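Local structure of metal cation efflux system protein CzcD (Cupriavidus metallidurans, 6VD9) at residues E7-I12 / M59-F64; V52-L56 / T70-E74. The protein binds and transports zinc, mediating low-level metal resistance probably by cation efflux from cytoplasm to periplasm, and also regulates the Czc resistance system. All blocks are in the same frame, centred on the assembly; numbering follows the deposited sequence.

Contact 1. Residues E7-I12 / M59-F64; sequences EVEKQI and MLADKF
V8 and F64 make the central apolar contact between two helices, 5-13 and 53-64, whose facing segments run roughly antiparallel at 142°. The interaction is a CH-pi contact. V8 CG2 sits over the middle of the F64 ring, 3.6 Å from its centroid and 8° off the normal. CG2 lies anti to the carbonyl carbon of V8, and this turns the methyl onto the ring. The opposite face of F64 carries CB of its own neighbour K63, offset toward the rim. E7 CB meets the edge of the ring, 3.7 Å from F64 CE1. The backbone of helix 5-13 also closes on the ring tip, with V8 N 3.6 Å from F64 CZ.

Further apolar packing comes from M59. Its chain bends at chi2 and chi3, so that the sulfur and its methyl lie against Q11 and I12. M59 SD is 3.6 Å from Q11 CB, and M59 CE is 4.3 Å from I12 CG1. L60 CD2 reaches V8 CG1 at a similar distance. Deeper in the fold, V8 and I12 rest on strand 18-28, and L60 rests on strand 68-74.

The polar contacts are made by the longer side chains, Q11, K63 and E7. K63 NZ gives a weak hydrogen bond to Q11 OE1 at 3.3 Å, and the two side chains meet at about a right angle. The amide of Q11 is also held from its own helix by a weak bond from Q11 NE2 to E7 OE1, 3.5 Å long. The bend at chi2 (-55°) places the Q11 amide between K63 and E7, giving its oxygen and its nitrogen a weak partner each.

The polar bonds are few and long. Cohesion of this helix pair therefore probably rests mainly on the apolar contacts of F64, V8 and M59.

Contact 2. Residues V52-L56 / T70-E74; sequences VLPEL and TIQFE. With NI (nickel (II) ion), chain E.
L53 CB lies at the edge of the F73 ring and in its plane, 3.8 Å from F73 CE2. One face of the ring has I71 CG2, from its own strand, 3.7 Å above the plane and offset toward the rim. V52 and L56 approach the ring obliquely. V52 CG1 comes to 3.8 Å from F73 CE1, and L56 CD1 touches the same ring carbon less closely. The ring tip thus points at the first turn of helix 53-64, with CZ beside the backbone of L53.

I71 CD1 packs 3.8 Å from L56 CB and 4.0 Å from L53 CD1. The L53 and I71 side chains run alongside one another, head to tail. L53 CG is anti to the backbone N (chi1 -179°), and this carries the leucine branch along the strand to I71, while CB stays with F73. All five touching residues are buried and apolar.

V52 holds the N-cap position, and the backbone bond from L56 N to V52 O closes the first turn. The packing joins helix 53-64 to strand 68-74, an edge strand of the sheet within this chain. The helix links parallel neighbours 34-42 and 68-74 in a beta-alpha-beta crossover. This is the C-terminal domain, predicted to be cytoplasmic, of a cation diffusion facilitator. The dimer partner also takes part: I71 N is hydrogen-bonded to Q72 OE1 of the second subunit, and L53 packs on F73 of that subunit.

E74 extends to the nickel ion, which E74 OE2 binds at 2.0 Å. Its other oxygen, E74 OE1, accepts a hydrogen bond of 2.7 Å from water 1, itself a nickel ligand. H22 NE2 shares the nickel with E74 OE2, while H39, also of the site, hydrogen-bonds through ND1 to E74 OE2.

Overall arrangement
Contacts 1 and 2 share helix 53-64: contact 2 uses its first turn and contact 1 its last turns. Their centres are 12 Å apart, on opposite sides of the chain's centre, and their segments alternate along the sequence. The two join directly. L60 CD1 packs 4.1 Å from I71 CD1, and I12 CA lies 4.3 Å from L56 CD2. Apolar packing thus links the helix pair to strand 68-74. The nickel site belongs to contact 2 through E74. Contact 1 is more remote, with the side chain of I12 about 13 Å from the nickel. Dimer contacts also involve contact 2, whereas the second subunit does not touch contact 1.

Contact 1. Residues E7-I12 / M59-F64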
ATOM      1  N   GLU A   7     -12.269  -8.543  13.773  1.00 20.66           N
ATOM      2  CA  GLU A   7     -11.845  -9.760  13.080  1.00 25.59           C
ATOM      3  C   GLU A   7     -10.793  -9.316  12.074  1.00 18.96           C
ATOM      4  O   GLU A   7      -9.883 -10.073  11.904  1.00 24.18           O
ATOM      5  CB  GLU A   7     -12.995 -10.478  12.369  1.00 28.09           C
ATOM      6  CG  GLU A   7     -13.725 -11.514  13.209  1.00 37.44           C
ATOM      7  CD  GLU A   7     -12.843 -12.457  13.992  1.00 34.94           C
ATOM      8  OE1 GLU A   7     -12.061 -13.184  13.362  1.00 38.11           O
ATOM      9  OE2 GLU A   7     -12.934 -12.434  15.230  1.00 44.17           O
ATOM     10  N   VAL A   8     -10.986  -8.177  11.403  1.00 21.62           N
ATOM     11  CA  VAL A   8     -10.014  -7.711  10.364  1.00 20.76           C
ATOM     12  C   VAL A   8      -8.662  -7.528  11.066  1.00 19.36           C
ATOM     13  O   VAL A   8      -7.688  -8.110  10.620  1.00 17.89           O
ATOM     14  CB  VAL A   8     -10.478  -6.444   9.620  1.00 21.06           C
ATOM     15  CG1 VAL A   8      -9.411  -5.948   8.656  1.00 20.37           C
ATOM     16  CG2 VAL A   8     -11.811  -6.668   8.902  1.00 20.85           C
ATOM     17  N   GLU A   9      -8.632  -6.794  12.177  1.00 18.52           N
ATOM     18  CA  GLU A   9      -7.392  -6.585  12.984  1.00 17.79           C
ATOM     19  C   GLU A   9      -6.792  -7.935  13.380  1.00 19.27           C
ATOM     20  O   GLU A   9      -5.576  -8.153  13.183  1.00 19.79           O
ATOM     21  CB  GLU A   9      -7.709  -5.726  14.220  1.00 18.80           C
ATOM     22  CG  GLU A   9      -8.261  -4.350  13.874  1.00 21.80           C
ATOM     23  CD  GLU A   9      -8.907  -3.688  15.077  1.00 24.20           C
ATOM     24  OE1 GLU A   9      -9.289  -4.440  16.009  1.00 25.79           O
ATOM     25  OE2 GLU A   9      -8.973  -2.452  15.085  1.00 25.34           O
ATOM     26  N   LYS A  10      -7.592  -8.827  13.955  1.00 20.60           N
ATOM     27  CA  LYS A  10      -7.121 -10.163  14.403  1.00 21.38           C
ATOM     28  C   LYS A  10      -6.523 -10.874  13.200  1.00 19.00           C
ATOM     29  O   LYS A  10      -5.462 -11.475  13.324  1.00 19.08           O
ATOM     30  CB  LYS A  10      -8.278 -10.963  15.025  1.00 24.70           C
ATOM     31  CG  LYS A  10      -7.973 -12.414  15.391  1.00 29.72           C
ATOM     32  CD  LYS A  10      -9.043 -13.127  16.283  1.00 31.67           C
ATOM     33  CE  LYS A  10      -8.601 -14.540  16.633  1.00 37.35           C
ATOM     34  NZ  LYS A  10      -9.590 -15.324  17.417  1.00 43.65           N
ATOM     35  N   GLN A  11      -7.199 -10.845  12.054  1.00 18.77           N
ATOM     36  CA  GLN A  11      -6.733 -11.667  10.919  1.00 19.77           C
ATOM     37  C   GLN A  11      -5.433 -11.082  10.350  1.00 17.82           C
ATOM     38  O   GLN A  11      -4.632 -11.884   9.835  1.00 19.70           O
ATOM     39  CB  GLN A  11      -7.827 -11.827   9.866  1.00 23.95           C
ATOM     40  CG  GLN A  11      -8.993 -12.656  10.374  1.00 27.10           C
ATOM     41  CD  GLN A  11      -8.537 -13.999  10.890  1.00 31.25           C
ATOM     42  OE1 GLN A  11      -7.669 -14.650  10.313  1.00 32.14           O
ATOM     43  NE2 GLN A  11      -9.126 -14.405  12.003  1.00 38.23           N
ATOM     44  N   ILE A  12      -5.271  -9.750  10.364  1.00 17.16           N
ATOM     45  CA  ILE A  12      -4.025  -9.082   9.894  1.00 16.19           C
ATOM     46  C   ILE A  12      -2.879  -9.562  10.798  1.00 16.24           C
ATOM     47  O   ILE A  12      -1.902 -10.116  10.264  1.00 15.41           O
ATOM     48  CB  ILE A  12      -4.161  -7.545   9.875  1.00 15.88           C
ATOM     49  CG1 ILE A  12      -5.107  -7.113   8.752  1.00 17.31           C
ATOM     50  CG2 ILE A  12      -2.812  -6.881   9.743  1.00 16.10           C
ATOM     51  CD1 ILE A  12      -5.346  -5.640   8.678  1.00 18.42           C
ATOM     52  N   MET A  59      -6.811 -13.377   2.215  1.00 19.68           N
ATOM     53  CA  MET A  59      -7.601 -13.402   3.468  1.00 19.85           C
ATOM     54  C   MET A  59      -8.651 -12.290   3.413  1.00 19.20           C
ATOM     55  O   MET A  59      -9.798 -12.501   3.871  1.00 20.07           O
ATOM     56  CB  MET A  59      -6.673 -13.270   4.685  1.00 21.64           C
ATOM     57  CG  MET A  59      -7.409 -13.050   5.978  1.00 22.60           C
ATOM     58  SD  MET A  59      -7.801 -11.335   6.278  1.00 23.08           S
ATOM     59  CE  MET A  59      -6.166 -10.633   6.541  1.00 23.55           C
ATOM     60  N   LEU A  60      -8.312 -11.105   2.892  1.00 17.50           N
ATOM     61  CA  LEU A  60      -9.244  -9.950   2.937  1.00 17.63           C
ATOM     62  C   LEU A  60     -10.412 -10.203   1.975  1.00 17.64           C
ATOM     63  O   LEU A  60     -11.553  -9.842   2.308  1.00 18.12           O
ATOM     64  CB  LEU A  60      -8.475  -8.677   2.598  1.00 17.92           C
ATOM     65  CG  LEU A  60      -7.504  -8.236   3.692  1.00 17.83           C
ATOM     66  CD1 LEU A  60      -6.584  -7.151   3.159  1.00 17.51           C
ATOM     67  CD2 LEU A  60      -8.275  -7.769   4.925  1.00 17.96           C
ATOM     68  N   ALA A  61     -10.119 -10.861   0.869  1.00 16.42           N
ATOM     69  CA  ALA A  61     -11.136 -11.226  -0.147  1.00 18.01           C
ATOM     70  C   ALA A  61     -12.038 -12.314   0.445  1.00 20.54           C
ATOM     71  O   ALA A  61     -13.254 -12.100   0.479  1.00 20.22           O
ATOM     72  CB  ALA A  61     -10.482 -11.643  -1.414  1.00 17.54           C
ATOM     73  N   ASP A  62     -11.444 -13.371   0.995  1.00 21.96           N
ATOM     74  CA  ASP A  62     -12.178 -14.599   1.411  1.00 28.45           C
ATOM     75  C   ASP A  62     -13.006 -14.344   2.665  1.00 29.13           C
ATOM     76  O   ASP A  62     -14.173 -14.804   2.728  1.00 27.07           O
ATOM     77  CB  ASP A  62     -11.224 -15.756   1.677  1.00 30.89           C
ATOM     78  CG  ASP A  62     -10.552 -16.260   0.421  1.00 36.90           C
ATOM     79  OD1 ASP A  62     -11.194 -16.180  -0.645  1.00 45.85           O
ATOM     80  OD2 ASP A  62      -9.384 -16.691   0.512  1.00 42.57           O
ATOM     81  N   LYS A  63     -12.420 -13.677   3.657  1.00 26.74           N
ATOM     82  CA  LYS A  63     -13.030 -13.554   4.993  1.00 26.95           C
ATOM     83  C   LYS A  63     -13.925 -12.317   5.058  1.00 25.51           C
ATOM     84  O   LYS A  63     -14.870 -12.352   5.860  1.00 26.19           O
ATOM     85  CB  LYS A  63     -11.922 -13.613   6.044  1.00 28.77           C
ATOM     86  CG  LYS A  63     -11.038 -14.854   5.931  1.00 31.64           C
ATOM     87  CD  LYS A  63     -10.335 -15.242   7.208  1.00 36.16           C
ATOM     88  CE  LYS A  63      -9.954 -16.706   7.241  1.00 36.48           C
ATOM     89  NZ  LYS A  63      -8.954 -16.988   8.289  1.00 40.28           N
ATOM     90  N   PHE A  64     -13.646 -11.242   4.302  1.00 24.25           N
ATOM     91  CA  PHE A  64     -14.332  -9.938   4.482  1.00 22.57           C
ATOM     92  C   PHE A  64     -14.919  -9.412   3.173  1.00 21.42           C
ATOM     93  O   PHE A  64     -15.537  -8.360   3.244  1.00 21.48           O
ATOM     94  CB  PHE A  64     -13.389  -8.913   5.137  1.00 23.00           C
ATOM     95  CG  PHE A  64     -12.819  -9.422   6.428  1.00 22.76           C
ATOM     96  CD1 PHE A  64     -13.641  -9.537   7.545  1.00 23.34           C
ATOM     97  CD2 PHE A  64     -11.505  -9.851   6.522  1.00 21.67           C
ATOM     98  CE1 PHE A  64     -13.143 -10.052   8.725  1.00 21.69           C
ATOM     99  CE2 PHE A  64     -11.012 -10.367   7.713  1.00 23.65           C
ATOM    100  CZ  PHE A  64     -11.834 -10.463   8.814  1.00 21.49           C
TER

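Contact 2. Residues V52-L56 / T70-E74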
ATOM      1  N   VAL A  52       3.988 -12.047   2.287  1.00 15.56           N
ATOM      2  CA  VAL A  52       2.891 -11.538   3.139  1.00 15.95           C
ATOM      3  C   VAL A  52       1.784 -10.967   2.246  1.00 16.86           C
ATOM      4  O   VAL A  52       0.620 -11.243   2.536  1.00 17.19           O
ATOM      5  CB  VAL A  52       3.418 -10.505   4.144  1.00 14.87           C
ATOM      6  CG1 VAL A  52       2.299 -10.056   5.046  1.00 16.37           C
ATOM      7  CG2 VAL A  52       4.543 -11.093   5.001  1.00 16.94           C
ATOM      8  N   LEU A  53       2.112 -10.136   1.244  1.00 18.23           N
ATOM      9  CA  LEU A  53       1.046  -9.421   0.467  1.00 16.75           C
ATOM     10  C   LEU A  53       0.028 -10.400  -0.128  1.00 18.14           C
ATOM     11  O   LEU A  53      -1.174 -10.169  -0.050  1.00 16.02           O
ATOM     12  CB  LEU A  53       1.692  -8.531  -0.586  1.00 17.15           C
ATOM     13  CG  LEU A  53       0.735  -7.716  -1.459  1.00 15.44           C
ATOM     14  CD1 LEU A  53      -0.168  -6.842  -0.602  1.00 17.21           C
ATOM     15  CD2 LEU A  53       1.507  -6.848  -2.393  1.00 17.06           C
ATOM     16  N   PRO A  54       0.445 -11.508  -0.773  1.00 15.71           N
ATOM     17  CA  PRO A  54      -0.526 -12.408  -1.390  1.00 17.17           C
ATOM     18  C   PRO A  54      -1.462 -13.034  -0.351  1.00 16.98           C
ATOM     19  O   PRO A  54      -2.657 -13.147  -0.629  1.00 16.19           O
ATOM     20  CB  PRO A  54       0.333 -13.486  -2.083  1.00 16.66           C
ATOM     21  CG  PRO A  54       1.704 -12.883  -2.182  1.00 17.13           C
ATOM     22  CD  PRO A  54       1.831 -11.917  -1.014  1.00 17.13           C
ATOM     23  N   GLU A  55      -0.930 -13.362   0.839  1.00 17.81           N
ATOM     24  CA  GLU A  55      -1.728 -13.938   1.953  1.00 18.59           C
ATOM     25  C   GLU A  55      -2.719 -12.904   2.488  1.00 16.84           C
ATOM     26  O   GLU A  55      -3.869 -13.269   2.742  1.00 15.87           O
ATOM     27  CB  GLU A  55      -0.825 -14.449   3.072  1.00 20.79           C
ATOM     28  CG  GLU A  55       0.023 -15.625   2.625  1.00 22.87           C
ATOM     29  CD  GLU A  55       1.288 -15.403   1.805  1.00 25.88           C
ATOM     30  OE1 GLU A  55       1.620 -14.240   1.416  1.00 20.54           O
ATOM     31  OE2 GLU A  55       1.967 -16.449   1.522  1.00 26.20           O
ATOM     32  N   LEU A  56      -2.302 -11.644   2.680  1.00 14.96           N
ATOM     33  CA  LEU A  56      -3.254 -10.598   3.131  1.00 15.46           C
ATOM     34  C   LEU A  56      -4.337 -10.380   2.061  1.00 15.97           C
ATOM     35  O   LEU A  56      -5.479 -10.233   2.450  1.00 14.94           O
ATOM     36  CB  LEU A  56      -2.514  -9.302   3.440  1.00 15.98           C
ATOM     37  CG  LEU A  56      -1.622  -9.326   4.683  1.00 14.91           C
ATOM     38  CD1 LEU A  56      -0.817  -8.038   4.774  1.00 15.13           C
ATOM     39  CD2 LEU A  56      -2.455  -9.467   5.940  1.00 16.85           C
ATOM     40  N   THR A  70      -4.946  -1.435  -0.489  1.00 16.52           N
ATOM     41  CA  THR A  70      -3.593  -0.841  -0.645  1.00 15.22           C
ATOM     42  C   THR A  70      -2.885  -1.066   0.678  1.00 13.51           C
ATOM     43  O   THR A  70      -3.344  -0.534   1.710  1.00 13.58           O
ATOM     44  CB  THR A  70      -3.611   0.640  -1.044  1.00 17.55           C
ATOM     45  OG1 THR A  70      -4.496   0.777  -2.160  1.00 17.68           O
ATOM     46  CG2 THR A  70      -2.240   1.146  -1.439  1.00 16.34           C
ATOM     47  N   ILE A  71      -1.874  -1.896   0.644  1.00 14.19           N
ATOM     48  CA  ILE A  71      -1.122  -2.341   1.841  1.00 14.26           C
ATOM     49  C   ILE A  71       0.314  -1.852   1.673  1.00 14.46           C
ATOM     50  O   ILE A  71       0.971  -2.257   0.679  1.00 14.60           O
ATOM     51  CB  ILE A  71      -1.205  -3.855   2.040  1.00 15.33           C
ATOM     52  CG1 ILE A  71      -2.654  -4.275   2.265  1.00 16.30           C
ATOM     53  CG2 ILE A  71      -0.257  -4.279   3.171  1.00 15.14           C
ATOM     54  CD1 ILE A  71      -2.918  -5.768   2.104  1.00 18.16           C
ATOM     55  N   GLN A  72       0.780  -1.004   2.585  1.00 14.23           N
ATOM     56  CA  GLN A  72       2.190  -0.551   2.600  1.00 14.85           C
ATOM     57  C   GLN A  72       2.942  -1.296   3.697  1.00 15.97           C
ATOM     58  O   GLN A  72       2.392  -1.469   4.755  1.00 16.55           O
ATOM     59  CB  GLN A  72       2.245   0.958   2.806  1.00 15.21           C
ATOM     60  CG  GLN A  72       3.634   1.551   2.938  1.00 15.50           C
ATOM     61  CD  GLN A  72       3.541   3.066   3.028  1.00 17.73           C
ATOM     62  OE1 GLN A  72       2.926   3.713   2.193  1.00 18.35           O
ATOM     63  NE2 GLN A  72       4.136   3.683   4.039  1.00 19.07           N
ATOM     64  N   PHE A  73       4.150  -1.750   3.400  1.00 15.01           N
ATOM     65  CA  PHE A  73       5.024  -2.406   4.401  1.00 15.93           C
ATOM     66  C   PHE A  73       6.172  -1.489   4.824  1.00 18.97           C
ATOM     67  O   PHE A  73       6.812  -0.859   3.937  1.00 18.69           O
ATOM     68  CB  PHE A  73       5.545  -3.704   3.824  1.00 15.78           C
ATOM     69  CG  PHE A  73       4.484  -4.701   3.470  1.00 15.72           C
ATOM     70  CD1 PHE A  73       3.828  -5.406   4.468  1.00 15.24           C
ATOM     71  CD2 PHE A  73       4.204  -5.009   2.139  1.00 16.30           C
ATOM     72  CE1 PHE A  73       2.934  -6.407   4.129  1.00 15.44           C
ATOM     73  CE2 PHE A  73       3.261  -5.964   1.811  1.00 14.66           C
ATOM     74  CZ  PHE A  73       2.602  -6.644   2.816  1.00 16.08           C
ATOM     75  N   GLU A  74       6.461  -1.495   6.132  1.00 18.78           N
ATOM     76  CA  GLU A  74       7.595  -0.775   6.780  1.00 20.79           C
ATOM     77  C   GLU A  74       8.345  -1.767   7.682  1.00 21.32           C
ATOM     78  O   GLU A  74       7.772  -2.806   8.036  1.00 22.49           O
ATOM     79  CB  GLU A  74       7.087   0.393   7.623  1.00 26.19           C
ATOM     80  CG  GLU A  74       6.090   1.285   6.919  1.00 30.10           C
ATOM     81  CD  GLU A  74       5.274   2.135   7.881  1.00 34.56           C
ATOM     82  OE1 GLU A  74       5.572   2.101   9.104  1.00 39.04           O
ATOM     83  OE2 GLU A  74       4.311   2.797   7.422  1.00 33.74           O
TER
HETATM   84 NI    NI E 301       3.239   4.097   8.455  0.50 22.99          NI
HETATM   85  O   HOH W   1       4.903   4.634   9.883  1.00 37.86           O
HETATM   86  O   HOH W   2       1.870   6.101   9.034  1.00 35.93           O
HETATM   87  O   HOH W   3       4.295   5.126   7.265  1.00 32.80           O